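PDB 6M7L: putative non-ribosomal peptide synthetase from Actinomadura parvosata subsp. kistnae, which probably serves as a condensation-like domain of a peptide assembly line, perhaps as a docking platform for enzymes that modify the growing peptide. Local coordinates for residues A[270-275]-A[416-421]; A[281-286]-A[451-456]. All blocks are in the same frame, centred on the assembly; numbering follows the deposited sequence.

Contact 1: residues A[270-275]-A[416-421]; sequences GTMFTA and DHRTDE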
ATOM      1  N   GLY A 270      21.429  -4.795  19.727  1.00 70.79           N
ATOM      2  CA  GLY A 270      20.103  -4.235  19.814  1.00 70.15           C
ATOM      3  C   GLY A 270      19.726  -3.473  18.555  1.00 67.54           C
ATOM      4  O   GLY A 270      20.497  -3.376  17.597  1.00 70.77           O
ATOM      5  N   THR A 271      18.515  -2.933  18.581  1.00 68.00           N
ATOM      6  CA  THR A 271      17.965  -2.157  17.482  1.00 64.30           C
ATOM      7  C   THR A 271      17.952  -0.679  17.846  1.00 65.97           C
ATOM      8  O   THR A 271      18.267  -0.288  18.973  1.00 70.73           O
ATOM      9  CB  THR A 271      16.549  -2.634  17.141  1.00 61.17           C
ATOM     10  OG1 THR A 271      15.687  -2.406  18.262  1.00 66.99           O
ATOM     11  CG2 THR A 271      16.557  -4.119  16.814  1.00 59.52           C
ATOM     12  N   MET A 272      17.586   0.152  16.866  1.00 62.81           N
ATOM     13  CA  MET A 272      17.388   1.568  17.155  1.00 61.07           C
ATOM     14  C   MET A 272      16.297   1.771  18.195  1.00 62.49           C
ATOM     15  O   MET A 272      16.384   2.693  19.014  1.00 62.77           O
ATOM     16  CB  MET A 272      17.055   2.331  15.873  1.00 62.53           C
ATOM     17  CG  MET A 272      18.257   2.994  15.230  1.00 66.84           C
ATOM     18  SD  MET A 272      19.117   4.082  16.386  1.00 74.19           S
ATOM     19  CE  MET A 272      17.831   5.269  16.762  1.00 58.58           C
ATOM     20  N   PHE A 273      15.267   0.920  18.179  1.00 61.71           N
ATOM     21  CA  PHE A 273      14.266   0.946  19.240  1.00 63.27           C
ATOM     22  C   PHE A 273      14.917   0.780  20.605  1.00 63.69           C
ATOM     23  O   PHE A 273      14.583   1.500  21.553  1.00 66.58           O
ATOM     24  CB  PHE A 273      13.221  -0.146  19.004  1.00 59.69           C
ATOM     25  CG  PHE A 273      12.086  -0.134  19.995  1.00 57.48           C
ATOM     26  CD1 PHE A 273      12.155  -0.877  21.163  1.00 62.55           C
ATOM     27  CD2 PHE A 273      10.945   0.613  19.750  1.00 60.90           C
ATOM     28  CE1 PHE A 273      11.111  -0.867  22.074  1.00 63.85           C
ATOM     29  CE2 PHE A 273       9.897   0.625  20.655  1.00 60.94           C
ATOM     30  CZ  PHE A 273       9.981  -0.116  21.818  1.00 56.72           C
ATOM     31  N   THR A 274      15.860  -0.159  20.720  1.00 63.27           N
ATOM     32  CA  THR A 274      16.550  -0.366  21.988  1.00 67.52           C
ATOM     33  C   THR A 274      17.351   0.868  22.389  1.00 64.19           C
ATOM     34  O   THR A 274      17.446   1.196  23.577  1.00 62.85           O
ATOM     35  CB  THR A 274      17.461  -1.591  21.894  1.00 67.76           C
ATOM     36  OG1 THR A 274      16.723  -2.699  21.363  1.00 67.40           O
ATOM     37  CG2 THR A 274      17.997  -1.965  23.268  1.00 65.45           C
ATOM     38  N   ALA A 275      17.928   1.568  21.410  1.00 65.62           N
ATOM     39  CA  ALA A 275      18.708   2.763  21.721  1.00 68.28           C
ATOM     40  C   ALA A 275      17.821   3.884  22.249  1.00 62.44           C
ATOM     41  O   ALA A 275      18.173   4.551  23.230  1.00 65.89           O
ATOM     42  CB  ALA A 275      19.477   3.223  20.484  1.00 60.26           C
ATOM     43  N   ASP A 416      12.544   5.871  11.755  1.00 66.49           N
ATOM     44  CA  ASP A 416      13.962   5.523  11.680  1.00 60.61           C
ATOM     45  C   ASP A 416      14.400   5.603  10.219  1.00 66.79           C
ATOM     46  O   ASP A 416      14.440   4.610   9.488  1.00 68.40           O
ATOM     47  CB  ASP A 416      14.196   4.141  12.277  1.00 63.46           C
ATOM     48  CG  ASP A 416      15.663   3.785  12.383  1.00 66.47           C
ATOM     49  OD1 ASP A 416      16.514   4.672  12.167  1.00 67.00           O
ATOM     50  OD2 ASP A 416      15.966   2.610  12.684  1.00 64.84           O
ATOM     51  N   HIS A 417      14.727   6.820   9.790  1.00 65.20           N
ATOM     52  CA  HIS A 417      15.141   7.046   8.411  1.00 70.91           C
ATOM     53  C   HIS A 417      16.509   6.431   8.145  1.00 68.65           C
ATOM     54  O   HIS A 417      17.424   6.528   8.969  1.00 62.70           O
ATOM     55  CB  HIS A 417      15.177   8.542   8.100  1.00 68.02           C
ATOM     56  CG  HIS A 417      13.823   9.168   7.970  1.00 76.97           C
ATOM     57  ND1 HIS A 417      12.767   8.537   7.350  1.00 86.46           N
ATOM     58  CD2 HIS A 417      13.354  10.370   8.379  1.00 81.92           C
ATOM     59  CE1 HIS A 417      11.706   9.323   7.383  1.00 84.14           C
ATOM     60  NE2 HIS A 417      12.036  10.441   8.002  1.00 90.30           N
ATOM     61  N   ARG A 418      16.650   5.805   6.980  1.00 71.57           N
ATOM     62  CA  ARG A 418      17.888   5.148   6.595  1.00 71.65           C
ATOM     63  C   ARG A 418      18.245   5.489   5.156  1.00 68.44           C
ATOM     64  O   ARG A 418      17.370   5.749   4.325  1.00 73.19           O
ATOM     65  CB  ARG A 418      17.788   3.622   6.742  1.00 70.70           C
ATOM     66  CG  ARG A 418      17.518   3.136   8.155  1.00 65.44           C
ATOM     67  CD  ARG A 418      18.653   3.492   9.100  1.00 62.53           C
ATOM     68  NE  ARG A 418      18.428   2.947  10.434  1.00 60.65           N
ATOM     69  CZ  ARG A 418      18.892   1.773  10.849  1.00 65.38           C
ATOM     70  NH1 ARG A 418      18.634   1.355  12.081  1.00 62.23           N
ATOM     71  NH2 ARG A 418      19.619   1.019  10.036  1.00 66.92           N
ATOM     72  N   THR A 419      19.544   5.492   4.874  1.00 77.59           N
ATOM     73  CA  THR A 419      20.017   5.497   3.501  1.00 75.47           C
ATOM     74  C   THR A 419      19.843   4.101   2.907  1.00 77.54           C
ATOM     75  O   THR A 419      19.624   3.121   3.624  1.00 83.85           O
ATOM     76  CB  THR A 419      21.484   5.936   3.437  1.00 75.22           C
ATOM     77  OG1 THR A 419      21.707   6.993   4.378  1.00 73.53           O
ATOM     78  CG2 THR A 419      21.843   6.447   2.045  1.00 84.88           C
ATOM     79  N   ASP A 420      19.936   4.018   1.576  1.00 87.78           N
ATOM     80  CA  ASP A 420      19.778   2.739   0.891  1.00 91.71           C
ATOM     81  C   ASP A 420      20.725   1.670   1.423  1.00 90.25           C
ATOM     82  O   ASP A 420      20.434   0.476   1.292  1.00 88.47           O
ATOM     83  CB  ASP A 420      19.992   2.920  -0.612  1.00 90.81           C
ATOM     84  CG  ASP A 420      18.985   3.866  -1.231  1.00 95.79           C
ATOM     85  OD1 ASP A 420      19.079   5.085  -0.974  1.00 98.69           O
ATOM     86  OD2 ASP A 420      18.098   3.390  -1.971  1.00 95.12           O
ATOM     87  N   GLU A 421      21.843   2.070   2.026  1.00 87.47           N
ATOM     88  CA  GLU A 421      22.789   1.133   2.615  1.00 88.52           C
ATOM     89  C   GLU A 421      22.429   0.733   4.040  1.00 83.86           C
ATOM     90  O   GLU A 421      23.101  -0.134   4.611  1.00 73.94           O
ATOM     91  CB  GLU A 421      24.198   1.736   2.601  1.00 93.58           C
ATOM     92  CG  GLU A 421      24.645   2.268   1.246  1.00103.46           C
ATOM     93  CD  GLU A 421      24.945   1.166   0.245  1.00108.27           C
ATOM     94  OE1 GLU A 421      24.006   0.456  -0.175  1.00110.05           O
ATOM     95  OE2 GLU A 421      26.129   1.010  -0.120  1.00113.96           O
TER
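Met272 lays the root of its side chain against the carboxylate of Asp416 and brushes the guanidinium of Arg418, so that an apolar stem meets an ion pair already formed within one strand. The Met272 and Asp416 side chains cross at a slant, and Met272 CB and CG both lie 3.4 Å from Asp416 OD2, two carbons bearing on one oxygen. Met272 CG also stands 3.6 Å from Arg418 NH1, approaching the guanidinium obliquely. Beyond CG the thioether bends twice and folds back. No hydrogen bond joins the two segments; the Asp416-Arg418 pair forms within one of them. Arg418 NE donates to Asp416 OD1 at 3.1 Å along a nearly straight path (170°); the oxygen lies at the edge of the guanidinium, in its plane, whereas the donor comes in from above the carboxylate plane. The companion bond, Arg418 NH1 to Asp416 OD2 at 3.0 Å, is bent and weak. Asp416 carries its carboxylate anti to the backbone N (chi1 -173°), which turns it toward both the arginine and the methionine. Arg418 NH2 is held as well by the carbonyl of Gly422, and His258 adds a weak bond to Asp416 OD1. An alanine at Asp416 would keep none of these oxygens, and is likely to leave Arg418 without its charge mate and the stem of Met272 short of a wall. The example illustrates how an intrastrand salt bridge can double as a packing surface. Here the packing of Met272 on that pair brings the first turn of helix 272-288, just past the N-cap residue Thr271, against the end of strand 410-418, while helix 255-267 supplies Leu261 and Leu262 around Met272, strand 424-434 adds Leu427, and strand 374-380 flanks Asp416 through Leu378.

Contact 2: residues A[281-286]-A[451-456]; sequences AMLLSR and VALLEQ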
ATOM      1  N   ALA A 281      14.317   5.712  28.904  1.00 67.61           N
ATOM      2  CA  ALA A 281      14.300   5.157  30.253  1.00 60.18           C
ATOM      3  C   ALA A 281      15.195   5.952  31.197  1.00 67.91           C
ATOM      4  O   ALA A 281      14.898   6.054  32.393  1.00 64.94           O
ATOM      5  CB  ALA A 281      14.729   3.691  30.219  1.00 59.72           C
ATOM      6  N   MET A 282      16.292   6.513  30.686  1.00 70.72           N
ATOM      7  CA  MET A 282      17.133   7.369  31.514  1.00 65.46           C
ATOM      8  C   MET A 282      16.436   8.688  31.817  1.00 72.19           C
ATOM      9  O   MET A 282      16.453   9.158  32.960  1.00 78.53           O
ATOM     10  CB  MET A 282      18.473   7.622  30.822  1.00 70.58           C
ATOM     11  CG  MET A 282      19.251   6.360  30.502  1.00 73.54           C
ATOM     12  SD  MET A 282      20.831   6.670  29.688  1.00 79.50           S
ATOM     13  CE  MET A 282      21.764   7.408  31.023  1.00 81.67           C
ATOM     14  N   LEU A 283      15.813   9.294  30.804  1.00 69.07           N
ATOM     15  CA  LEU A 283      15.150  10.580  30.992  1.00 68.50           C
ATOM     16  C   LEU A 283      14.025  10.473  32.012  1.00 68.38           C
ATOM     17  O   LEU A 283      13.937  11.280  32.944  1.00 69.42           O
ATOM     18  CB  LEU A 283      14.616  11.090  29.654  1.00 65.69           C
ATOM     19  CG  LEU A 283      13.921  12.449  29.686  1.00 70.80           C
ATOM     20  CD1 LEU A 283      14.911  13.549  30.033  1.00 75.09           C
ATOM     21  CD2 LEU A 283      13.251  12.725  28.356  1.00 67.45           C
ATOM     22  N   LEU A 284      13.147   9.481  31.847  1.00 64.48           N
ATOM     23  CA  LEU A 284      12.055   9.303  32.797  1.00 67.43           C
ATOM     24  C   LEU A 284      12.573   8.952  34.183  1.00 68.05           C
ATOM     25  O   LEU A 284      11.979   9.358  35.189  1.00 69.48           O
ATOM     26  CB  LEU A 284      11.097   8.221  32.302  1.00 63.16           C
ATOM     27  CG  LEU A 284      10.397   8.500  30.973  1.00 60.04           C
ATOM     28  CD1 LEU A 284       9.359   7.426  30.689  1.00 53.47           C
ATOM     29  CD2 LEU A 284       9.760   9.881  30.983  1.00 56.59           C
ATOM     30  N   SER A 285      13.674   8.202  34.257  1.00 69.80           N
ATOM     31  CA  SER A 285      14.240   7.840  35.552  1.00 71.15           C
ATOM     32  C   SER A 285      14.663   9.075  36.333  1.00 76.86           C
ATOM     33  O   SER A 285      14.419   9.170  37.541  1.00 79.58           O
ATOM     34  CB  SER A 285      15.429   6.899  35.360  1.00 72.45           C
ATOM     35  OG  SER A 285      15.970   6.493  36.604  1.00 71.49           O
ATOM     36  N   ARG A 286      15.296  10.036  35.658  1.00 79.30           N
ATOM     37  CA  ARG A 286      15.768  11.235  36.340  1.00 76.34           C
ATOM     38  C   ARG A 286      14.637  12.229  36.580  1.00 77.23           C
ATOM     39  O   ARG A 286      14.611  12.903  37.616  1.00 80.07           O
ATOM     40  CB  ARG A 286      16.893  11.881  35.532  1.00 71.58           C
ATOM     41  CG  ARG A 286      18.160  11.043  35.476  1.00 73.98           C
ATOM     42  CD  ARG A 286      19.017  11.273  36.707  1.00 72.91           C
ATOM     43  NE  ARG A 286      19.549  12.631  36.733  1.00 81.23           N
ATOM     44  CZ  ARG A 286      20.691  12.992  36.157  1.00 84.41           C
ATOM     45  NH1 ARG A 286      21.101  14.252  36.222  1.00 87.32           N
ATOM     46  NH2 ARG A 286      21.424  12.094  35.514  1.00 90.93           N
ATOM     47  N   VAL A 451      16.020  14.996  23.199  1.00 70.83           N
ATOM     48  CA  VAL A 451      16.975  15.174  22.108  1.00 67.07           C
ATOM     49  C   VAL A 451      18.370  15.427  22.661  1.00 73.71           C
ATOM     50  O   VAL A 451      19.363  14.893  22.153  1.00 72.95           O
ATOM     51  CB  VAL A 451      16.517  16.314  21.179  1.00 61.82           C
ATOM     52  CG1 VAL A 451      17.610  16.666  20.183  1.00 66.63           C
ATOM     53  CG2 VAL A 451      15.241  15.921  20.456  1.00 62.55           C
ATOM     54  N   ALA A 452      18.466  16.241  23.716  1.00 76.47           N
ATOM     55  CA  ALA A 452      19.749  16.456  24.373  1.00 70.27           C
ATOM     56  C   ALA A 452      20.303  15.149  24.924  1.00 72.14           C
ATOM     57  O   ALA A 452      21.479  14.824  24.725  1.00 80.20           O
ATOM     58  CB  ALA A 452      19.601  17.493  25.487  1.00 67.38           C
ATOM     59  N   LEU A 453      19.459  14.380  25.613  1.00 71.15           N
ATOM     60  CA  LEU A 453      19.905  13.109  26.173  1.00 75.01           C
ATOM     61  C   LEU A 453      20.334  12.141  25.076  1.00 77.09           C
ATOM     62  O   LEU A 453      21.343  11.440  25.215  1.00 73.09           O
ATOM     63  CB  LEU A 453      18.795  12.501  27.029  1.00 71.11           C
ATOM     64  CG  LEU A 453      19.170  11.212  27.757  1.00 75.38           C
ATOM     65  CD1 LEU A 453      20.482  11.403  28.477  1.00 81.28           C
ATOM     66  CD2 LEU A 453      18.086  10.817  28.734  1.00 73.25           C
ATOM     67  N   LEU A 454      19.578  12.091  23.976  1.00 74.22           N
ATOM     68  CA  LEU A 454      19.950  11.242  22.847  1.00 71.68           C
ATOM     69  C   LEU A 454      21.321  11.623  22.305  1.00 75.90           C
ATOM     70  O   LEU A 454      22.162  10.756  22.043  1.00 77.94           O
ATOM     71  CB  LEU A 454      18.896  11.343  21.744  1.00 74.35           C
ATOM     72  CG  LEU A 454      17.531  10.703  21.979  1.00 66.31           C
ATOM     73  CD1 LEU A 454      16.515  11.298  21.027  1.00 67.96           C
ATOM     74  CD2 LEU A 454      17.616   9.201  21.792  1.00 66.55           C
ATOM     75  N   GLU A 455      21.560  12.923  22.123  1.00 75.03           N
ATOM     76  CA  GLU A 455      22.850  13.373  21.616  1.00 76.98           C
ATOM     77  C   GLU A 455      23.974  13.080  22.600  1.00 80.67           C
ATOM     78  O   GLU A 455      25.101  12.789  22.183  1.00 80.46           O
ATOM     79  CB  GLU A 455      22.793  14.868  21.300  1.00 69.29           C
ATOM     80  CG  GLU A 455      21.858  15.223  20.157  1.00 70.77           C
ATOM     81  CD  GLU A 455      21.754  16.718  19.927  1.00 82.25           C
ATOM     82  OE1 GLU A 455      21.978  17.487  20.885  1.00 84.28           O
ATOM     83  OE2 GLU A 455      21.450  17.124  18.784  1.00 86.28           O
ATOM     84  N   GLN A 456      23.690  13.139  23.902  1.00 79.50           N
ATOM     85  CA  GLN A 456      24.737  12.919  24.893  1.00 80.27           C
ATOM     86  C   GLN A 456      25.160  11.457  24.937  1.00 81.98           C
ATOM     87  O   GLN A 456      26.349  11.142  24.805  1.00 83.20           O
ATOM     88  CB  GLN A 456      24.265  13.385  26.269  1.00 76.98           C
ATOM     89  CG  GLN A 456      25.299  13.191  27.365  1.00 75.88           C
ATOM     90  CD  GLN A 456      24.930  13.910  28.643  1.00 93.04           C
ATOM     91  OE1 GLN A 456      23.827  14.441  28.770  1.00 97.40           O
ATOM     92  NE2 GLN A 456      25.853  13.937  29.597  1.00 96.15           N
TER
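A single methyl, CD2 of Leu453, makes the whole of the direct contact between segments 281-286 and 451-456. It reaches from helix 440-459 to the neighbouring helix 272-288 and settles where two consecutive residues meet. Its approach to Leu283 is double: Leu453 CD2 lies 3.4 Å from the backbone atom Leu283 N and 3.6 Å from Leu283 CB. On the Met282 side the same methyl, Leu453 CD2, is 3.8 Å from Met282 CB. The methyl thus rests on the roots of two side chains and the backbone between them, and the nearest CA atoms of the two segments, those of Leu283 and Leu453, are 7.2 Å apart. One torsion accounts for this reach. Leu453 extends its CG opposite the backbone N (chi1 -176°), carrying the branch out from its own helix, while Met282 and Leu283 offer it their CB atoms. A second shell surrounds these three residues. Leu283 packs on the preceding turns of helix 440-459, against Leu446, Leu450 and Arg449, while Met282 touches Val457 and shares Val468 with Leu453. Polar groups farther round the helices fasten the chain that follows helix 440-459: Arg286 NH2 bonds to the carbonyl of Leu465, and Gln456 OE1 accepts from the amide of Asp469. Behind them, Leu284 rests on Val293 and Ile295 of strand 292-299, and Leu454 on Leu253 of strand 246-253, so each helix is also backed by a strand. As a case of helix pairing, the touching side chains are all apolar, though the Leu453 methyl also lies against the backbone N of Leu283. With no directional bond across the contact, its specificity probably lies in shape, in where one leucine branch fits the surface of the other helix.

Following the chain from the N terminus, helix 272-288 comes first of the elements involved and supplies one side of both contacts, 270-275 at its start and 281-286 farther along. The chain then passes through strands and helices before strand 410-418 returns to close contact 1 over an interval of 140 residues. Helix 440-459 closes contact 2 over a slightly longer one of 164. Because the four segments alternate, the two loops cross rather than nest. The contact centres are about 18 Å apart, and the two do not touch. One helix is thereby tied at its beginning to the four-stranded mixed sheet and, later, to the last helix of the condensation-type fold.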